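Local coordinates for protein ribonucleoside triphosphate reductase (Lactobacillus leichmannii, PDB 1L1L) that reduces ribonucleoside triphosphates to 2'-deoxyribonucleoside triphosphates as a monomeric, allosterically regulated class II ribonucleotide reductase that depends on vitamin B12, at residues I134-S147 with V228-T242. Numbering follows the deposited sequence.
Sequences IVPSYLGKQEKAVS and VLANALLIDLHFAQT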
loop_
_atom_site.group_PDB
_atom_site.type_symbol
_atom_site.label_atom_id
_atom_site.label_comp_id
_atom_site.label_asym_id
_atom_site.label_seq_id
_atom_site.Cartn_x
_atom_site.Cartn_y
_atom_site.Cartn_z
ATOM N N ILE A 134 20.045 9.465 -6.133
ATOM C CA ILE A 134 19.850 10.851 -5.726
ATOM C C ILE A 134 20.848 11.220 -4.630
ATOM O O ILE A 134 20.884 10.595 -3.572
ATOM C CB ILE A 134 18.427 11.084 -5.187
ATOM C CG1 ILE A 134 17.401 10.803 -6.285
ATOM C CG2 ILE A 134 18.296 12.510 -4.680
ATOM C CD1 ILE A 134 15.959 10.911 -5.826
ATOM N N VAL A 135 21.668 12.231 -4.896
ATOM C CA VAL A 135 22.657 12.687 -3.924
ATOM C C VAL A 135 22.898 14.175 -4.126
ATOM O O VAL A 135 23.370 14.595 -5.180
ATOM C CB VAL A 135 24.004 11.944 -4.084
ATOM C CG1 VAL A 135 25.033 12.522 -3.111
ATOM C CG2 VAL A 135 23.815 10.449 -3.840
ATOM N N PRO A 136 22.558 14.998 -3.123
ATOM C CA PRO A 136 22.759 16.448 -3.238
ATOM C C PRO A 136 24.210 16.781 -3.597
ATOM O O PRO A 136 25.142 16.156 -3.089
ATOM C CB PRO A 136 22.366 16.955 -1.855
ATOM C CG PRO A 136 21.288 15.979 -1.445
ATOM C CD PRO A 136 21.912 14.657 -1.844
ATOM N N SER A 137 24.386 17.760 -4.479
ATOM C CA SER A 137 25.711 18.177 -4.931
ATOM C C SER A 137 26.603 18.681 -3.801
ATOM O O SER A 137 27.816 18.493 -3.826
ATOM C CB SER A 137 25.577 19.278 -5.981
ATOM O OG SER A 137 24.985 20.436 -5.415
ATOM N N TYR A 138 25.994 19.327 -2.816
ATOM C CA TYR A 138 26.735 19.882 -1.692
ATOM C C TYR A 138 27.057 18.845 -0.625
ATOM O O TYR A 138 27.683 19.162 0.384
ATOM C CB TYR A 138 25.931 21.021 -1.070
ATOM C CG TYR A 138 24.523 20.613 -0.707
ATOM C CD1 TYR A 138 24.282 19.680 0.307
ATOM C CD2 TYR A 138 23.430 21.133 -1.396
ATOM C CE1 TYR A 138 22.989 19.277 0.621
ATOM C CE2 TYR A 138 22.135 20.735 -1.088
ATOM C CZ TYR A 138 21.923 19.809 -0.079
ATOM O OH TYR A 138 20.640 19.415 0.223
ATOM N N LEU A 139 26.631 17.607 -0.848
ATOM C CA LEU A 139 26.869 16.546 0.124
ATOM C C LEU A 139 27.813 15.455 -0.327
ATOM O O LEU A 139 27.786 15.027 -1.478
ATOM C CB LEU A 139 25.549 15.886 0.529
ATOM C CG LEU A 139 24.650 16.623 1.513
ATOM C CD1 LEU A 139 23.363 15.835 1.698
ATOM C CD2 LEU A 139 25.365 16.794 2.840
ATOM N N GLY A 140 28.649 15.002 0.600
ATOM C CA GLY A 140 29.555 13.915 0.299
ATOM C C GLY A 140 28.682 12.680 0.401
ATOM O O GLY A 140 27.539 12.771 0.851
ATOM N N LYS A 141 29.193 11.528 -0.001
ATOM C CA LYS A 141 28.393 10.320 0.063
ATOM C C LYS A 141 28.092 9.934 1.511
ATOM O O LYS A 141 26.932 9.864 1.916
ATOM C CB LYS A 141 29.118 9.177 -0.646
ATOM C CG LYS A 141 28.220 8.337 -1.530
ATOM C CD LYS A 141 28.372 8.703 -2.996
ATOM C CE LYS A 141 29.710 8.220 -3.540
ATOM N NZ LYS A 141 29.819 8.451 -5.005
ATOM N N GLN A 142 29.143 9.709 2.293
ATOM C CA GLN A 142 28.996 9.305 3.689
ATOM C C GLN A 142 28.614 10.422 4.655
ATOM O O GLN A 142 28.599 10.211 5.865
ATOM C CB GLN A 142 30.289 8.651 4.176
ATOM C CG GLN A 142 30.905 7.708 3.163
ATOM C CD GLN A 142 29.878 6.797 2.529
ATOM O OE1 GLN A 142 29.237 5.991 3.207
ATOM N NE2 GLN A 142 29.711 6.924 1.219
ATOM N N GLU A 143 28.298 11.600 4.127
ATOM C CA GLU A 143 27.927 12.739 4.962
ATOM C C GLU A 143 26.442 12.755 5.327
ATOM O O GLU A 143 25.581 12.779 4.450
ATOM C CB GLU A 143 28.296 14.042 4.252
ATOM C CG GLU A 143 27.904 15.294 5.012
ATOM C CD GLU A 143 28.384 16.556 4.328
ATOM O OE1 GLU A 143 28.075 17.659 4.828
ATOM O OE2 GLU A 143 29.069 16.445 3.289
ATOM N N LYS A 144 26.154 12.767 6.627
ATOM C CA LYS A 144 24.778 12.777 7.117
ATOM C C LYS A 144 24.086 14.123 6.909
ATOM O O LYS A 144 24.686 15.180 7.112
ATOM C CB LYS A 144 24.749 12.413 8.605
ATOM C CG LYS A 144 25.244 11.009 8.907
ATOM C CD LYS A 144 24.942 10.616 10.347
ATOM C CE LYS A 144 25.372 9.192 10.637
ATOM N NZ LYS A 144 24.909 8.750 11.982
ATOM N N ALA A 145 22.818 14.073 6.508
ATOM C CA ALA A 145 22.041 15.277 6.262
ATOM C C ALA A 145 20.631 15.155 6.818
ATOM O O ALA A 145 20.030 14.081 6.785
ATOM C CB ALA A 145 21.982 15.560 4.770
ATOM N N VAL A 146 20.107 16.263 7.325
ATOM C CA VAL A 146 18.765 16.291 7.883
ATOM C C VAL A 146 17.703 15.979 6.829
ATOM O O VAL A 146 16.648 15.434 7.145
ATOM C CB VAL A 146 18.456 17.667 8.487
ATOM C CG1 VAL A 146 17.014 17.729 8.940
ATOM C CG2 VAL A 146 19.396 17.938 9.650
ATOM N N SER A 147 18.000 16.323 5.580
ATOM C CA SER A 147 17.072 16.123 4.471
ATOM C C SER A 147 16.951 14.689 3.948
ATOM O O SER A 147 15.971 14.358 3.287
ATOM C CB SER A 147 17.475 17.025 3.303
ATOM O OG SER A 147 18.710 16.590 2.757
ATOM N N VAL A 228 12.928 16.434 -5.657
ATOM C CA VAL A 228 13.534 15.932 -4.429
ATOM C C VAL A 228 14.740 16.781 -4.001
ATOM O O VAL A 228 14.813 17.226 -2.854
ATOM C CB VAL A 228 13.993 14.456 -4.583
ATOM C CG1 VAL A 228 14.731 14.001 -3.319
ATOM C CG2 VAL A 228 12.773 13.553 -4.835
ATOM N N LEU A 229 15.673 16.999 -4.926
ATOM C CA LEU A 229 16.871 17.791 -4.643
ATOM C C LEU A 229 16.545 19.223 -4.195
ATOM O O LEU A 229 17.257 19.791 -3.359
ATOM C CB LEU A 229 17.788 17.820 -5.879
ATOM C CG LEU A 229 18.365 16.464 -6.304
ATOM C CD1 LEU A 229 19.205 16.617 -7.559
ATOM C CD2 LEU A 229 19.190 15.880 -5.174
ATOM N N ALA A 230 15.470 19.793 -4.738
ATOM C CA ALA A 230 15.064 21.156 -4.392
ATOM C C ALA A 230 14.531 21.248 -2.957
ATOM O O ALA A 230 14.706 22.266 -2.270
ATOM C CB ALA A 230 14.018 21.637 -5.357
ATOM N N ASN A 231 13.863 20.194 -2.509
ATOM C CA ASN A 231 13.340 20.178 -1.150
ATOM C C ASN A 231 14.512 19.852 -0.229
ATOM O O ASN A 231 14.588 20.351 0.897
ATOM C CB ASN A 231 12.236 19.122 -1.010
ATOM C CG ASN A 231 11.688 19.034 0.404
ATOM O OD1 ASN A 231 11.131 19.999 0.929
ATOM N ND2 ASN A 231 11.840 17.870 1.025
ATOM N N ALA A 232 15.434 19.025 -0.724
ATOM C CA ALA A 232 16.614 18.632 0.045
ATOM C C ALA A 232 17.511 19.842 0.314
ATOM O O ALA A 232 18.064 19.993 1.414
ATOM C CB ALA A 232 17.402 17.553 -0.702
ATOM N N LEU A 233 17.646 20.693 -0.701
ATOM C CA LEU A 233 18.451 21.908 -0.601
ATOM C C LEU A 233 17.815 22.849 0.424
ATOM O O LEU A 233 18.481 23.315 1.350
ATOM C CB LEU A 233 18.527 22.600 -1.971
ATOM C CG LEU A 233 19.206 23.974 -2.030
ATOM C CD1 LEU A 233 20.631 23.860 -1.512
ATOM C CD2 LEU A 233 19.179 24.503 -3.471
ATOM N N LEU A 234 16.522 23.115 0.250
ATOM C CA LEU A 234 15.773 23.982 1.155
ATOM C C LEU A 234 15.917 23.562 2.621
ATOM O O LEU A 234 16.120 24.404 3.502
ATOM C CB LEU A 234 14.289 23.980 0.789
ATOM C CG LEU A 234 13.397 24.722 1.787
ATOM C CD1 LEU A 234 13.826 26.191 1.868
ATOM C CD2 LEU A 234 11.946 24.611 1.366
ATOM N N ILE A 235 15.795 22.262 2.879
ATOM C CA ILE A 235 15.913 21.744 4.231
ATOM C C ILE A 235 17.336 21.862 4.784
ATOM O O ILE A 235 17.547 22.423 5.864
ATOM C CB ILE A 235 15.478 20.258 4.296
ATOM C CG1 ILE A 235 13.971 20.139 4.048
ATOM C CG2 ILE A 235 15.837 19.674 5.646
ATOM C CD1 ILE A 235 13.482 18.699 3.873
ATOM N N ASP A 236 18.310 21.339 4.046
ATOM C CA ASP A 236 19.698 21.367 4.494
ATOM C C ASP A 236 20.292 22.767 4.741
ATOM O O ASP A 236 21.301 22.893 5.445
ATOM C CB ASP A 236 20.598 20.588 3.517
ATOM C CG ASP A 236 20.349 19.074 3.547
ATOM O OD1 ASP A 236 20.073 18.526 4.631
ATOM O OD2 ASP A 236 20.454 18.423 2.484
ATOM N N LEU A 237 19.677 23.806 4.177
ATOM C CA LEU A 237 20.175 25.172 4.361
ATOM C C LEU A 237 19.780 25.749 5.716
ATOM O O LEU A 237 20.164 26.870 6.061
ATOM C CB LEU A 237 19.654 26.099 3.263
ATOM C CG LEU A 237 20.272 25.969 1.869
ATOM C CD1 LEU A 237 19.656 27.023 0.962
ATOM C CD2 LEU A 237 21.786 26.143 1.948
ATOM N N HIS A 238 18.998 24.993 6.478
ATOM C CA HIS A 238 18.570 25.453 7.787
ATOM C C HIS A 238 19.539 24.975 8.864
ATOM O O HIS A 238 19.407 25.359 10.025
ATOM C CB HIS A 238 17.161 24.930 8.109
ATOM C CG HIS A 238 16.058 25.657 7.403
ATOM N ND1 HIS A 238 15.798 25.499 6.059
ATOM C CD2 HIS A 238 15.142 26.542 7.860
ATOM C CE1 HIS A 238 14.770 26.254 5.719
ATOM N NE2 HIS A 238 14.352 26.899 6.794
ATOM N N PHE A 239 20.512 24.154 8.476
ATOM C CA PHE A 239 21.469 23.593 9.426
ATOM C C PHE A 239 22.934 23.845 9.074
ATOM O O PHE A 239 23.401 23.518 7.979
ATOM C CB PHE A 239 21.215 22.086 9.577
ATOM C CG PHE A 239 19.773 21.744 9.862
ATOM C CD1 PHE A 239 18.820 21.761 8.841
ATOM C CD2 PHE A 239 19.353 21.458 11.160
ATOM C CE1 PHE A 239 17.475 21.501 9.110
ATOM C CE2 PHE A 239 18.012 21.199 11.441
ATOM C CZ PHE A 239 17.071 21.221 10.415
ATOM N N ALA A 240 23.661 24.422 10.026
ATOM C CA ALA A 240 25.070 24.747 9.835
ATOM C C ALA A 240 25.922 23.600 9.299
ATOM O O ALA A 240 26.818 23.818 8.489
ATOM C CB ALA A 240 25.661 25.260 11.146
ATOM N N GLN A 241 25.643 22.383 9.753
ATOM C CA GLN A 241 26.400 21.205 9.329
ATOM C C GLN A 241 26.440 21.037 7.812
ATOM O O GLN A 241 27.398 20.486 7.263
ATOM C CB GLN A 241 25.791 19.951 9.953
ATOM C CG GLN A 241 24.400 19.627 9.427
ATOM C CD GLN A 241 23.771 18.446 10.134
ATOM O OE1 GLN A 241 23.426 18.529 11.311
ATOM N NE2 GLN A 241 23.624 17.332 9.419
ATOM N N THR A 242 25.392 21.501 7.141
ATOM C CA THR A 242 25.298 21.396 5.689
ATOM C C THR A 242 25.131 22.775 5.061
ATOM O O THR A 242 24.486 22.921 4.022
ATOM C CB THR A 242 24.102 20.509 5.269
ATOM O OG1 THR A 242 22.927 20.928 5.971
ATOM C CG2 THR A 242 24.379 19.055 5.587
HETATM O O HOH W 1 19.686 18.851 -2.628
HETATM O O HOH W 2 21.296 18.854 6.931
#
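Tyr138 and Ser147 reach Asp236 by the same turn of the first torsion: CG of Tyr138 (chi1 53°) and OG of Ser147 (chi1 68°) each sit between the backbone N and the carbonyl carbon, and both hydroxyls end on one carboxylate oxygen. Tyr138 OH donates a very short bond of 2.5 Å to Asp236 OD2, with ring and carboxylate planes nearly perpendicular (87°). Ser147 OG donates to OD2 as well, from the syn side but well out of the carboxylate plane, while Ser147 N reaches Asp236 OD1 at 3.2 Å. A water adds a fourth bond to the carboxylate, donating hydrogen bonds to Asp236 OD1 and Thr242 OG1 and accepting one from Val146 N.

A CH-pi contact flanks the site: Val146 CG2 sits 3.7 Å from the centroid of the Phe239 ring, almost on its normal. Separately, nearer the start of 228-242, Ile134 CG2 meets Leu229 CD2 at 3.5 Å. These contacts hold the loop against the last turns of helix 224-236, in the insertion domain of B12-dependent ribonucleotide reductases. Ser147 OG also hydrogen-bonds Tyr129 OH. With so many donors converging on it, the buried carboxylate of Asp236 is probably stabilised as the anion.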